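Local atomic coordinates of tricorn protease (Thermoplasma acidophilum, PDB entry 1K32), a protein that probably cleaves peptides as a serine protease in the pathway of protein breakdown downstream of the proteasome, with beta propellers thought to gate passage of its substrates. Residues 336-341 with 351-356. Numbering follows the deposited sequence.
Sequences LRIRYV and FIHGTR
The ring of Tyr340 presents an edge to Ile352: CD1 lies 3.9 Å from both CB and CG1 of that residue, and CB sits in the ring plane. The beta-branched Ile352 thus sets two aliphatic carbons against one ring edge. More loosely, Ile338 CG1 meets an edge of the His353 imidazole, 4.4 Å from CD2; His353 NE2 makes a weak hydrogen bond to Pro335 O. The Phe351 side chain turns off toward Tyr364 and Lys373, a chi1 of 61° tucking CG over its own backbone, while Phe351 CB rests 3.9 Å from Val341 CG2. The Arg339 guanidinium passes obliquely by Gly354, where the lack of a CB lets Arg339 NE come within 4.1 Å of Gly354 CA; Asp359 and Glu666 hold the charge. These residues join the first two strands of a four-stranded antiparallel blade in the seven-bladed beta propeller. Between the pairs Ile338-His353 and Val341-Phe351, Arg339 and Tyr340 face Ile352 alone, a classic beta bulge. Arg339 N donates to Ile352 O over 2.7 Å, while the buried Tyr340 N finds no partner. Ile352 N bonds to Tyr340 O at 2.9 Å. A nearly straight bond of 2.8 Å (173°) runs from Gly354 N to Arg337 O. The Arg337 side chain, bent at chi2 and chi3, turns away to Glu666 of helix 656-674, which lies alongside the blade.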
loop_
_atom_site.group_PDB
_atom_site.type_symbol
_atom_site.label_atom_id
_atom_site.label_comp_id
_atom_site.label_asym_id
_atom_site.label_seq_id
_atom_site.Cartn_x
_atom_site.Cartn_y
_atom_site.Cartn_z
ATOM N N LEU A 336 7.677 52.910 -8.907
ATOM C CA LEU A 336 7.121 52.156 -10.023
ATOM C C LEU A 336 7.965 51.566 -11.133
ATOM O O LEU A 336 8.960 52.122 -11.605
ATOM C CB LEU A 336 5.968 52.919 -10.672
ATOM C CG LEU A 336 4.611 52.441 -10.148
ATOM C CD1 LEU A 336 3.493 53.114 -10.923
ATOM C CD2 LEU A 336 4.518 50.929 -10.294
ATOM N N ARG A 337 7.469 50.403 -11.528
ATOM C CA ARG A 337 7.968 49.507 -12.550
ATOM C C ARG A 337 9.243 48.732 -12.331
ATOM O O ARG A 337 10.264 48.930 -12.989
ATOM C CB ARG A 337 7.948 50.163 -13.930
ATOM C CG ARG A 337 6.823 49.563 -14.805
ATOM C CD ARG A 337 7.266 48.244 -15.419
ATOM N NE ARG A 337 6.263 47.179 -15.485
ATOM C CZ ARG A 337 5.431 46.964 -16.503
ATOM N NH1 ARG A 337 4.575 45.945 -16.450
ATOM N NH2 ARG A 337 5.438 47.764 -17.569
ATOM N N ILE A 338 9.149 47.823 -11.370
ATOM C CA ILE A 338 10.215 46.894 -11.102
ATOM C C ILE A 338 9.784 45.858 -12.145
ATOM O O ILE A 338 8.640 45.400 -12.130
ATOM C CB ILE A 338 10.112 46.324 -9.667
ATOM C CG1 ILE A 338 10.553 47.393 -8.657
ATOM C CG2 ILE A 338 10.952 45.071 -9.530
ATOM C CD1 ILE A 338 10.597 46.905 -7.209
ATOM N N ARG A 339 10.667 45.528 -13.079
ATOM C CA ARG A 339 10.325 44.579 -14.129
ATOM C C ARG A 339 10.681 43.131 -13.805
ATOM O O ARG A 339 9.927 42.219 -14.139
ATOM C CB ARG A 339 10.999 44.978 -15.449
ATOM C CG ARG A 339 10.539 46.314 -16.029
ATOM C CD ARG A 339 11.153 46.550 -17.408
ATOM N NE ARG A 339 10.882 47.891 -17.921
ATOM C CZ ARG A 339 9.679 48.351 -18.252
ATOM N NH1 ARG A 339 9.552 49.595 -18.708
ATOM N NH2 ARG A 339 8.603 47.576 -18.137
ATOM N N TYR A 340 11.840 42.919 -13.189
ATOM C CA TYR A 340 12.277 41.570 -12.829
ATOM C C TYR A 340 12.970 41.593 -11.475
ATOM O O TYR A 340 13.475 42.631 -11.035
ATOM C CB TYR A 340 13.244 40.989 -13.876
ATOM C CG TYR A 340 12.751 41.068 -15.304
ATOM C CD1 TYR A 340 13.090 42.151 -16.113
ATOM C CD2 TYR A 340 11.911 40.084 -15.835
ATOM C CE1 TYR A 340 12.608 42.256 -17.410
ATOM C CE2 TYR A 340 11.423 40.186 -17.131
ATOM C CZ TYR A 340 11.778 41.274 -17.909
ATOM O OH TYR A 340 11.311 41.393 -19.189
ATOM N N VAL A 341 12.977 40.433 -10.824
ATOM C CA VAL A 341 13.594 40.251 -9.518
ATOM C C VAL A 341 14.194 38.842 -9.496
ATOM O O VAL A 341 13.546 37.868 -9.877
ATOM C CB VAL A 341 12.554 40.408 -8.380
ATOM C CG1 VAL A 341 13.218 40.213 -7.030
ATOM C CG2 VAL A 341 11.921 41.786 -8.438
ATOM N N PHE A 351 17.256 43.340 -9.138
ATOM C CA PHE A 351 16.035 43.669 -9.855
ATOM C C PHE A 351 16.270 44.670 -10.967
ATOM O O PHE A 351 17.272 45.387 -10.979
ATOM C CB PHE A 351 14.980 44.220 -8.879
ATOM C CG PHE A 351 15.401 45.482 -8.163
ATOM C CD1 PHE A 351 15.359 46.720 -8.810
ATOM C CD2 PHE A 351 15.846 45.435 -6.842
ATOM C CE1 PHE A 351 15.755 47.893 -8.152
ATOM C CE2 PHE A 351 16.244 46.595 -6.173
ATOM C CZ PHE A 351 16.198 47.829 -6.830
ATOM N N ILE A 352 15.347 44.695 -11.913
ATOM C CA ILE A 352 15.410 45.643 -13.004
ATOM C C ILE A 352 14.322 46.664 -12.701
ATOM O O ILE A 352 13.163 46.308 -12.427
ATOM C CB ILE A 352 15.143 44.982 -14.364
ATOM C CG1 ILE A 352 16.211 43.919 -14.646
ATOM C CG2 ILE A 352 15.130 46.040 -15.465
ATOM C CD1 ILE A 352 17.623 44.456 -14.664
ATOM N N HIS A 353 14.722 47.932 -12.709
ATOM C CA HIS A 353 13.830 49.052 -12.452
ATOM C C HIS A 353 13.729 49.851 -13.747
ATOM O O HIS A 353 14.745 50.265 -14.315
ATOM C CB HIS A 353 14.393 49.928 -11.322
ATOM C CG HIS A 353 13.510 51.078 -10.955
ATOM N ND1 HIS A 353 13.748 52.364 -11.385
ATOM C CD2 HIS A 353 12.351 51.123 -10.257
ATOM C CE1 HIS A 353 12.770 53.152 -10.972
ATOM N NE2 HIS A 353 11.909 52.424 -10.287
ATOM N N GLY A 354 12.504 50.048 -14.218
ATOM C CA GLY A 354 12.289 50.776 -15.444
ATOM C C GLY A 354 11.686 52.141 -15.199
ATOM O O GLY A 354 10.821 52.316 -14.339
ATOM N N THR A 355 12.169 53.111 -15.964
ATOM C CA THR A 355 11.708 54.487 -15.880
ATOM C C THR A 355 11.493 54.946 -17.311
ATOM O O THR A 355 11.717 54.196 -18.256
ATOM C CB THR A 355 12.765 55.413 -15.237
ATOM O OG1 THR A 355 13.932 55.458 -16.070
ATOM C CG2 THR A 355 13.168 54.900 -13.870
ATOM N N ARG A 356 11.076 56.188 -17.467
ATOM C CA ARG A 356 10.850 56.729 -18.792
ATOM C C ARG A 356 12.164 56.752 -19.591
ATOM O O ARG A 356 12.144 56.732 -20.816
ATOM C CB ARG A 356 10.253 58.134 -18.656
ATOM C CG ARG A 356 9.746 58.745 -19.942
ATOM C CD ARG A 356 8.777 59.886 -19.640
ATOM N NE ARG A 356 8.548 60.731 -20.806
ATOM C CZ ARG A 356 9.432 61.607 -21.268
ATOM N NH1 ARG A 356 9.146 62.335 -22.341
ATOM N NH2 ARG A 356 10.597 61.761 -20.648
#